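Local coordinates for Serine/threonine-protein kinase PknE (Mycobacterium tuberculosis, PDB 2H34), which catalyses ATP-dependent phosphorylation of serine and threonine residues in proteins and probably promotes bacterial survival in the host by suppressing macrophage apoptosis, at residues L221-Y226 with R271-N276; Y201-R206 with E278-T283; P134-I139 with E227-S232. One frame throughout, in Å; residues are numbered along the deposited sequence.

In the fold
This chain is the kinase domain of a longer protein; it first builds the small ATP-binding lobe on a five-stranded sheet, and all three contacts lie in the larger, mainly helical lobe that follows. Contact 3 starts earliest, at 134-139 on helix 133-152, and closes its loop at 227-232, the end of helix 217-230. Contact 2 begins inside that loop, at 201-206, and closes beyond it at 278-283, so contacts 2 and 3 cross. Contact 1, from 221-226 to 271-276, falls wholly within the span of contact 2 and also crosses contact 3. Helix 217-230 thus serves contacts 1 and 3, while Arg280 of contact 2 reaches back to the backbone of 271-276.

Contact 1: residues L221-Y226 with R271-N276; sequences LTCVLY and RGMAKN
The flat group that meets Thr222 is the Gly272-Met273 peptide, and Thr222 lies under one of its faces. Thr222 CB sits below the carbonyl carbon, 3.8 Å from Gly272 C, while its two branches spread on the same side. Thr222 OG1 lies toward the edge between Gly272 O (3.4 Å) and Gly272 CA; Thr222 CG2 lies under the CA-C bond, 3.7 Å from Gly272 CA. The OG1 approach is packing: this hydroxyl is hydrogen-bonded to Ile218 O, one turn earlier in its own helix. With CG2 anti to the backbone N and OG1 beside it, both branches can lie against the peptide. Gly272 has no side chain, and the backbones come close, Thr222 CA to Gly272 CA 5.5 Å. In the protein kinase fold this joins helix 217-230, the buried central helix of the large lobe, to the end of helix 264-272, where Met273 is the first residue to leave helical geometry. Met273, built as selenomethionine, turns back toward the central helix. Its CG stands between the backbone N and the carbonyl carbon (chi1 52°), and a bend at chi3 brings the end of the chain to Cys223. There Cys223 SG meets CE and SE of Met273 alike, each at 4.0 Å, an apolar contact. Tyr201 packs on Cys223 and Tyr235 on Met273, while Leu287 of helix 284-293 touches Thr222.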
loop_
_atom_site.group_PDB
_atom_site.type_symbol
_atom_site.label_atom_id
_atom_site.label_comp_id
_atom_site.label_asym_id
_atom_site.label_seq_id
_atom_site.Cartn_x
_atom_site.Cartn_y
_atom_site.Cartn_z
ATOM N N LEU A 221 2.302 -5.377 5.609
ATOM C CA LEU A 221 3.414 -5.596 4.673
ATOM C C LEU A 221 3.978 -7.013 4.747
ATOM O O LEU A 221 4.420 -7.570 3.739
ATOM C CB LEU A 221 4.529 -4.579 4.904
ATOM C CG LEU A 221 5.558 -4.379 3.796
ATOM C CD1 LEU A 221 4.909 -3.784 2.571
ATOM C CD2 LEU A 221 6.690 -3.479 4.270
ATOM N N THR A 222 3.950 -7.589 5.945
ATOM C CA THR A 222 4.496 -8.918 6.154
ATOM C C THR A 222 3.575 -9.982 5.540
ATOM O O THR A 222 4.059 -10.933 4.915
ATOM C CB THR A 222 4.788 -9.179 7.645
ATOM O OG1 THR A 222 5.428 -8.033 8.203
ATOM C CG2 THR A 222 5.698 -10.369 7.813
ATOM N N CYS A 223 2.261 -9.815 5.696
ATOM C CA CYS A 223 1.303 -10.600 4.918
ATOM C C CYS A 223 1.581 -10.445 3.407
ATOM O O CYS A 223 1.659 -11.432 2.668
ATOM C CB CYS A 223 -0.129 -10.176 5.231
ATOM S SG CYS A 223 -0.621 -10.333 6.969
ATOM N N VAL A 224 1.770 -9.209 2.954
ATOM C CA VAL A 224 2.027 -8.982 1.546
ATOM C C VAL A 224 3.307 -9.705 1.103
ATOM O O VAL A 224 3.320 -10.379 0.059
ATOM C CB VAL A 224 2.086 -7.485 1.200
ATOM C CG1 VAL A 224 2.545 -7.300 -0.230
ATOM C CG2 VAL A 224 0.729 -6.849 1.383
ATOM N N LEU A 225 4.366 -9.585 1.904
ATOM C CA LEU A 225 5.613 -10.282 1.624
ATOM C C LEU A 225 5.346 -11.781 1.512
ATOM O O LEU A 225 5.734 -12.419 0.526
ATOM C CB LEU A 225 6.641 -10.002 2.720
ATOM C CG LEU A 225 7.951 -10.811 2.705
ATOM C CD1 LEU A 225 8.742 -10.622 1.416
ATOM C CD2 LEU A 225 8.805 -10.463 3.915
ATOM N N TYR A 226 4.662 -12.328 2.521
ATOM C CA TYR A 226 4.269 -13.726 2.518
ATOM C C TYR A 226 3.669 -14.130 1.187
ATOM O O TYR A 226 4.126 -15.087 0.551
ATOM C CB TYR A 226 3.257 -14.008 3.616
ATOM C CG TYR A 226 2.897 -15.485 3.731
ATOM C CD1 TYR A 226 3.718 -16.373 4.434
ATOM C CD2 TYR A 226 1.741 -15.994 3.127
ATOM C CE1 TYR A 226 3.390 -17.720 4.530
ATOM C CE2 TYR A 226 1.408 -17.336 3.222
ATOM C CZ TYR A 226 2.231 -18.188 3.926
ATOM O OH TYR A 226 1.904 -19.512 4.011
ATOM N N ARG A 271 8.062 -12.844 13.169
ATOM C CA ARG A 271 8.251 -11.586 13.862
ATOM C C ARG A 271 7.338 -10.511 13.289
ATOM O O ARG A 271 6.753 -9.727 14.031
ATOM C CB ARG A 271 9.713 -11.147 13.789
ATOM C CG ARG A 271 9.999 -9.890 14.571
ATOM C CD ARG A 271 11.359 -9.929 15.259
ATOM N NE ARG A 271 11.420 -8.863 16.251
ATOM C CZ ARG A 271 11.140 -9.021 17.539
ATOM N NH1 ARG A 271 10.822 -10.216 18.016
ATOM N NH2 ARG A 271 11.181 -7.976 18.352
ATOM N N GLY A 272 7.218 -10.493 11.964
ATOM C CA GLY A 272 6.522 -9.425 11.259
ATOM C C GLY A 272 5.023 -9.456 11.460
ATOM O O GLY A 272 4.353 -8.416 11.405
HETATM N N MSE A 273 4.488 -10.651 11.679
HETATM C CA MSE A 273 3.087 -10.774 12.035
HETATM C C MSE A 273 2.899 -11.522 13.346
HETATM O O MSE A 273 1.916 -12.240 13.532
HETATM C CB MSE A 273 2.255 -11.360 10.890
HETATM C CG MSE A 273 2.757 -12.653 10.285
HETATM SE SE MSE A 273 1.787 -13.041 8.613
HETATM C CE MSE A 273 0.013 -13.405 9.377
ATOM N N ALA A 274 3.851 -11.325 14.256
ATOM C CA ALA A 274 3.729 -11.787 15.629
ATOM C C ALA A 274 2.428 -11.246 16.194
ATOM O O ALA A 274 1.918 -10.223 15.722
ATOM C CB ALA A 274 4.914 -11.308 16.452
ATOM N N LYS A 275 1.886 -11.930 17.196
ATOM C CA LYS A 275 0.539 -11.624 17.673
ATOM C C LYS A 275 0.483 -10.304 18.430
ATOM O O LYS A 275 -0.252 -9.394 18.035
ATOM C CB LYS A 275 -0.012 -12.782 18.497
ATOM C CG LYS A 275 -0.127 -14.065 17.700
ATOM C CD LYS A 275 -1.162 -13.931 16.594
ATOM C CE LYS A 275 -1.081 -15.091 15.630
ATOM N NZ LYS A 275 -2.337 -15.234 14.849
ATOM N N ASN A 276 1.284 -10.200 19.493
ATOM C CA ASN A 276 1.472 -8.938 20.205
ATOM C C ASN A 276 2.247 -7.915 19.341
ATOM O O ASN A 276 3.373 -8.185 18.889
ATOM C CB ASN A 276 2.148 -9.184 21.558
ATOM C CG ASN A 276 2.231 -7.930 22.430
ATOM O OD1 ASN A 276 2.420 -6.811 21.941
ATOM N ND2 ASN A 276 2.127 -8.124 23.742
#

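Contact 2: residues Y201-R206 with E278-T283; sequences YMAPER and EDRYVT
Glu205 and Arg280 form the salt bridge long known in protein kinases, between the glutamate of the Ala-Pro-Glu motif ending the activation segment, here Ala203 to Glu205, and an arginine in the loop before helix 284-293. The charged groups meet end-on from opposite directions, NH1 and NH2 each facing one carboxylate oxygen. Arg280 NH2 donates to Glu205 OE1 at 2.8 Å (165°), and Arg280 NH1 to Glu205 OE2 at 3.0 Å (161°). Both oxygens use their syn lone pairs, and the two planes are only 16° apart, so the paired bonds fix the rotation of both groups. Further hydrogen bonds hold the guanidinium from the 271-276 side: NE donates to Ala274 O, and NH2 makes a weak bond to Lys275 O. Glu205 probably offsets the charge of the buried Arg280 guanidinium. Arg206, just after the motif, forms a salt bridge with Asp159, the predicted proton acceptor; Met202 SE covers one face of the Arg206 guanidinium. Apolar contact is slight. Ala203 CB lies 4.0 Å obliquely from Arg280 NH2, and the Tyr219 side chain packs on both residues. Pro204 CD approaches Arg280 NH2 obliquely at 3.8 Å.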
loop_
_atom_site.group_PDB
_atom_site.type_symbol
_atom_site.label_atom_id
_atom_site.label_comp_id
_atom_site.label_asym_id
_atom_site.label_seq_id
_atom_site.Cartn_x
_atom_site.Cartn_y
_atom_site.Cartn_z
ATOM N N TYR A 201 -5.031 -8.727 5.246
ATOM C CA TYR A 201 -3.801 -8.024 5.645
ATOM C C TYR A 201 -3.928 -7.260 6.971
ATOM O O TYR A 201 -3.138 -6.356 7.255
ATOM C CB TYR A 201 -3.323 -7.104 4.495
ATOM C CG TYR A 201 -3.313 -7.828 3.164
ATOM C CD1 TYR A 201 -4.408 -7.757 2.297
ATOM C CD2 TYR A 201 -2.247 -8.646 2.810
ATOM C CE1 TYR A 201 -4.425 -8.456 1.112
ATOM C CE2 TYR A 201 -2.257 -9.350 1.619
ATOM C CZ TYR A 201 -3.348 -9.256 0.780
ATOM O OH TYR A 201 -3.353 -9.965 -0.391
HETATM N N MSE A 202 -4.901 -7.648 7.794
HETATM C CA MSE A 202 -5.244 -6.862 8.972
HETATM C C MSE A 202 -4.770 -7.425 10.294
HETATM O O MSE A 202 -5.112 -8.548 10.669
HETATM C CB MSE A 202 -6.737 -6.640 9.049
HETATM C CG MSE A 202 -7.192 -5.335 8.479
HETATM SE SE MSE A 202 -9.102 -5.179 8.847
HETATM C CE MSE A 202 -9.582 -4.179 7.158
ATOM N N ALA A 203 -4.000 -6.610 11.010
ATOM C CA ALA A 203 -3.563 -6.919 12.366
ATOM C C ALA A 203 -4.772 -7.106 13.267
ATOM O O ALA A 203 -5.820 -6.514 13.020
ATOM C CB ALA A 203 -2.659 -5.810 12.899
ATOM N N PRO A 204 -4.632 -7.941 14.309
ATOM C CA PRO A 204 -5.732 -8.193 15.212
ATOM C C PRO A 204 -6.166 -6.958 16.000
ATOM O O PRO A 204 -7.359 -6.753 16.189
ATOM C CB PRO A 204 -5.167 -9.260 16.144
ATOM C CG PRO A 204 -4.028 -9.858 15.406
ATOM C CD PRO A 204 -3.444 -8.719 14.690
ATOM N N GLU A 205 -5.218 -6.126 16.430
ATOM C CA GLU A 205 -5.550 -4.978 17.292
ATOM C C GLU A 205 -6.564 -4.014 16.666
ATOM O O GLU A 205 -7.154 -3.176 17.361
ATOM C CB GLU A 205 -4.297 -4.220 17.740
ATOM C CG GLU A 205 -3.508 -3.574 16.614
ATOM C CD GLU A 205 -2.425 -4.482 16.060
ATOM O OE1 GLU A 205 -2.564 -5.722 16.141
ATOM O OE2 GLU A 205 -1.429 -3.956 15.548
ATOM N N ARG A 206 -6.767 -4.150 15.358
ATOM C CA ARG A 206 -7.694 -3.300 14.625
ATOM C C ARG A 206 -9.164 -3.677 14.845
ATOM O O ARG A 206 -10.056 -2.838 14.692
ATOM C CB ARG A 206 -7.365 -3.346 13.142
ATOM C CG ARG A 206 -5.965 -2.885 12.810
ATOM C CD ARG A 206 -5.824 -2.622 11.317
ATOM N NE ARG A 206 -6.944 -1.836 10.802
ATOM C CZ ARG A 206 -7.121 -1.497 9.527
ATOM N NH1 ARG A 206 -6.248 -1.862 8.584
ATOM N NH2 ARG A 206 -8.193 -0.782 9.197
ATOM N N GLU A 278 3.929 -5.486 20.046
ATOM C CA GLU A 278 5.234 -5.142 20.586
ATOM C C GLU A 278 6.299 -6.190 20.302
ATOM O O GLU A 278 7.465 -5.967 20.590
ATOM C CB GLU A 278 5.140 -4.856 22.081
ATOM C CG GLU A 278 4.230 -3.684 22.387
ATOM C CD GLU A 278 4.059 -3.429 23.873
ATOM O OE1 GLU A 278 3.572 -4.332 24.595
ATOM O OE2 GLU A 278 4.400 -2.308 24.317
ATOM N N ASP A 279 5.901 -7.323 19.728
ATOM C CA ASP A 279 6.859 -8.341 19.297
ATOM C C ASP A 279 7.298 -8.201 17.858
ATOM O O ASP A 279 8.190 -8.920 17.425
ATOM C CB ASP A 279 6.275 -9.721 19.493
ATOM C CG ASP A 279 5.690 -9.877 20.841
ATOM O OD1 ASP A 279 6.215 -9.212 21.759
ATOM O OD2 ASP A 279 4.703 -10.630 20.991
ATOM N N ARG A 280 6.661 -7.302 17.118
ATOM C CA ARG A 280 6.899 -7.198 15.690
ATOM C C ARG A 280 8.030 -6.224 15.481
ATOM O O ARG A 280 8.528 -5.648 16.451
ATOM C CB ARG A 280 5.652 -6.706 14.959
ATOM C CG ARG A 280 4.473 -7.639 15.059
ATOM C CD ARG A 280 3.278 -7.029 14.372
ATOM N NE ARG A 280 2.016 -7.437 14.983
ATOM C CZ ARG A 280 0.976 -6.622 15.146
ATOM N NH1 ARG A 280 1.065 -5.356 14.756
ATOM N NH2 ARG A 280 -0.146 -7.064 15.695
ATOM N N TYR A 281 8.431 -6.031 14.226
ATOM C CA TYR A 281 9.411 -5.020 13.907
ATOM C C TYR A 281 8.786 -3.669 14.161
ATOM O O TYR A 281 7.585 -3.506 14.010
ATOM C CB TYR A 281 9.858 -5.129 12.460
ATOM C CG TYR A 281 10.432 -6.479 12.080
ATOM C CD1 TYR A 281 9.638 -7.451 11.471
ATOM C CD2 TYR A 281 11.772 -6.776 12.303
ATOM C CE1 TYR A 281 10.165 -8.687 11.113
ATOM C CE2 TYR A 281 12.306 -8.001 11.946
ATOM C CZ TYR A 281 11.501 -8.949 11.359
ATOM O OH TYR A 281 12.029 -10.157 10.998
ATOM N N VAL A 282 9.607 -2.718 14.585
ATOM C CA VAL A 282 9.146 -1.374 14.920
ATOM C C VAL A 282 8.964 -0.530 13.656
ATOM O O VAL A 282 8.119 0.370 13.611
ATOM C CB VAL A 282 10.117 -0.713 15.921
ATOM C CG1 VAL A 282 9.804 0.769 16.125
ATOM C CG2 VAL A 282 10.020 -1.444 17.240
ATOM N N THR A 283 9.765 -0.842 12.638
ATOM C CA THR A 283 9.633 -0.225 11.327
ATOM C C THR A 283 9.548 -1.221 10.164
ATOM O O THR A 283 9.970 -2.379 10.259
ATOM C CB THR A 283 10.804 0.723 11.014
ATOM O OG1 THR A 283 11.993 -0.046 10.815
ATOM C CG2 THR A 283 10.997 1.736 12.125
#

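Contact 3: residues P134-I139 with E227-S232; sequences PRAVAI and ECLTGS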
loop_
_atom_site.group_PDB
_atom_site.type_symbol
_atom_site.label_atom_id
_atom_site.label_comp_id
_atom_site.label_asym_id
_atom_site.label_seq_id
_atom_site.Cartn_x
_atom_site.Cartn_y
_atom_site.Cartn_z
ATOM N N PRO A 134 14.259 -12.682 -4.084
ATOM C CA PRO A 134 14.920 -11.378 -4.158
ATOM C C PRO A 134 14.040 -10.280 -4.756
ATOM O O PRO A 134 14.115 -9.129 -4.341
ATOM C CB PRO A 134 16.116 -11.648 -5.068
ATOM C CG PRO A 134 16.397 -13.104 -4.869
ATOM C CD PRO A 134 15.043 -13.728 -4.766
ATOM N N ARG A 135 13.212 -10.642 -5.724
ATOM C CA ARG A 135 12.280 -9.709 -6.316
ATOM C C ARG A 135 11.230 -9.284 -5.288
ATOM O O ARG A 135 10.946 -8.093 -5.125
ATOM C CB ARG A 135 11.633 -10.363 -7.521
ATOM C CG ARG A 135 10.964 -9.414 -8.449
ATOM C CD ARG A 135 11.084 -9.924 -9.859
ATOM N NE ARG A 135 10.126 -9.281 -10.752
ATOM C CZ ARG A 135 9.063 -9.891 -11.263
ATOM N NH1 ARG A 135 8.814 -11.160 -10.961
ATOM N NH2 ARG A 135 8.255 -9.235 -12.084
ATOM N N ALA A 136 10.671 -10.262 -4.580
ATOM C CA ALA A 136 9.691 -9.992 -3.540
ATOM C C ALA A 136 10.267 -8.999 -2.556
ATOM O O ALA A 136 9.647 -7.986 -2.241
ATOM C CB ALA A 136 9.327 -11.256 -2.842
ATOM N N VAL A 137 11.484 -9.290 -2.106
ATOM C CA VAL A 137 12.178 -8.450 -1.143
ATOM C C VAL A 137 12.356 -7.055 -1.730
ATOM O O VAL A 137 11.946 -6.067 -1.113
ATOM C CB VAL A 137 13.540 -9.065 -0.688
ATOM C CG1 VAL A 137 14.248 -8.149 0.318
ATOM C CG2 VAL A 137 13.328 -10.439 -0.057
ATOM N N ALA A 138 12.915 -6.973 -2.932
ATOM C CA ALA A 138 13.102 -5.677 -3.575
ATOM C C ALA A 138 11.813 -4.862 -3.529
ATOM O O ALA A 138 11.823 -3.697 -3.141
ATOM C CB ALA A 138 13.579 -5.841 -4.992
ATOM N N ILE A 139 10.692 -5.482 -3.884
ATOM C CA ILE A 139 9.414 -4.779 -3.840
ATOM C C ILE A 139 9.034 -4.391 -2.408
ATOM O O ILE A 139 8.755 -3.226 -2.143
ATOM C CB ILE A 139 8.303 -5.537 -4.609
ATOM C CG1 ILE A 139 8.650 -5.508 -6.106
ATOM C CG2 ILE A 139 6.938 -4.894 -4.377
ATOM C CD1 ILE A 139 8.194 -6.698 -6.881
ATOM N N GLU A 227 2.649 -13.382 0.768
ATOM C CA GLU A 227 1.931 -13.688 -0.463
ATOM C C GLU A 227 2.826 -13.686 -1.693
ATOM O O GLU A 227 2.670 -14.547 -2.566
ATOM C CB GLU A 227 0.754 -12.742 -0.671
ATOM C CG GLU A 227 -0.167 -13.224 -1.774
ATOM C CD GLU A 227 -1.476 -12.471 -1.843
ATOM O OE1 GLU A 227 -1.805 -11.734 -0.879
ATOM O OE2 GLU A 227 -2.177 -12.634 -2.867
ATOM N N CYS A 228 3.755 -12.733 -1.751
ATOM C CA CYS A 228 4.707 -12.639 -2.855
ATOM C C CYS A 228 5.553 -13.891 -2.952
ATOM O O CYS A 228 5.957 -14.307 -4.043
ATOM C CB CYS A 228 5.647 -11.451 -2.656
ATOM S SG CYS A 228 4.861 -9.834 -2.702
ATOM N N LEU A 229 5.835 -14.471 -1.790
ATOM C CA LEU A 229 6.709 -15.625 -1.699
ATOM C C LEU A 229 5.958 -16.888 -2.068
ATOM O O LEU A 229 6.364 -17.627 -2.967
ATOM C CB LEU A 229 7.301 -15.737 -0.288
ATOM C CG LEU A 229 8.320 -14.656 0.094
ATOM C CD1 LEU A 229 8.534 -14.578 1.599
ATOM C CD2 LEU A 229 9.646 -14.872 -0.633
ATOM N N THR A 230 4.851 -17.119 -1.377
ATOM C CA THR A 230 4.168 -18.394 -1.460
ATOM C C THR A 230 3.248 -18.442 -2.663
ATOM O O THR A 230 3.109 -19.483 -3.297
ATOM C CB THR A 230 3.343 -18.669 -0.199
ATOM O OG1 THR A 230 2.365 -17.636 -0.040
ATOM C CG2 THR A 230 4.241 -18.720 1.034
ATOM N N GLY A 231 2.624 -17.309 -2.965
ATOM C CA GLY A 231 1.618 -17.242 -4.013
ATOM C C GLY A 231 0.266 -16.825 -3.473
ATOM O O GLY A 231 -0.568 -16.333 -4.218
ATOM N N SER A 232 0.054 -17.006 -2.172
ATOM C CA SER A 232 -1.249 -16.726 -1.547
ATOM C C SER A 232 -1.161 -16.079 -0.141
ATOM O O SER A 232 -0.161 -16.242 0.550
ATOM C CB SER A 232 -2.088 -18.008 -1.503
ATOM O OG SER A 232 -1.290 -19.102 -1.110
#
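Ala136 and Cys228 mark the closest approach of two helices, their CA atoms 5.7 Å apart. Segment 134-139 continues as helix in both directions, whereas 227-232 contains the last turn of helix 217-230, finished by the bond from Gly231 N to Glu227 O at 2.8 Å. Gly231 then leaves helical geometry with a positive phi of 118°, and Ser232 N donates to Thr230 OG1 at 3.2 Å, an ST turn that folds the chain just past the helix end. Thr230 OG1 is also hydrogen-bonded to Tyr226 O. Across the interface the touching side chains are apolar, Ala136 and Cys228 small. Ala136 CB points toward the other helix and meets Cys228 CB at 3.7 Å. Cys228 turns its SG anti to the carbonyl carbon (chi1 -65°), and it is the CB rather than the sulfur that touches Ala136. Leu229 starts off to the side, but its CD2 branch comes back to 4.2 Å from Ala136 CB, so the methyl of Ala136 is touched by two successive residues. In the large lobe of the kinase fold, this joins the start of the long helix 133-152 to the far end of the central helix. Arg135 is turned to other partners, Asp171 and Gln128. No hydrogen bond or salt bridge joins the segments, so their direct attraction rests on van der Waals and hydrophobic contact of buried groups.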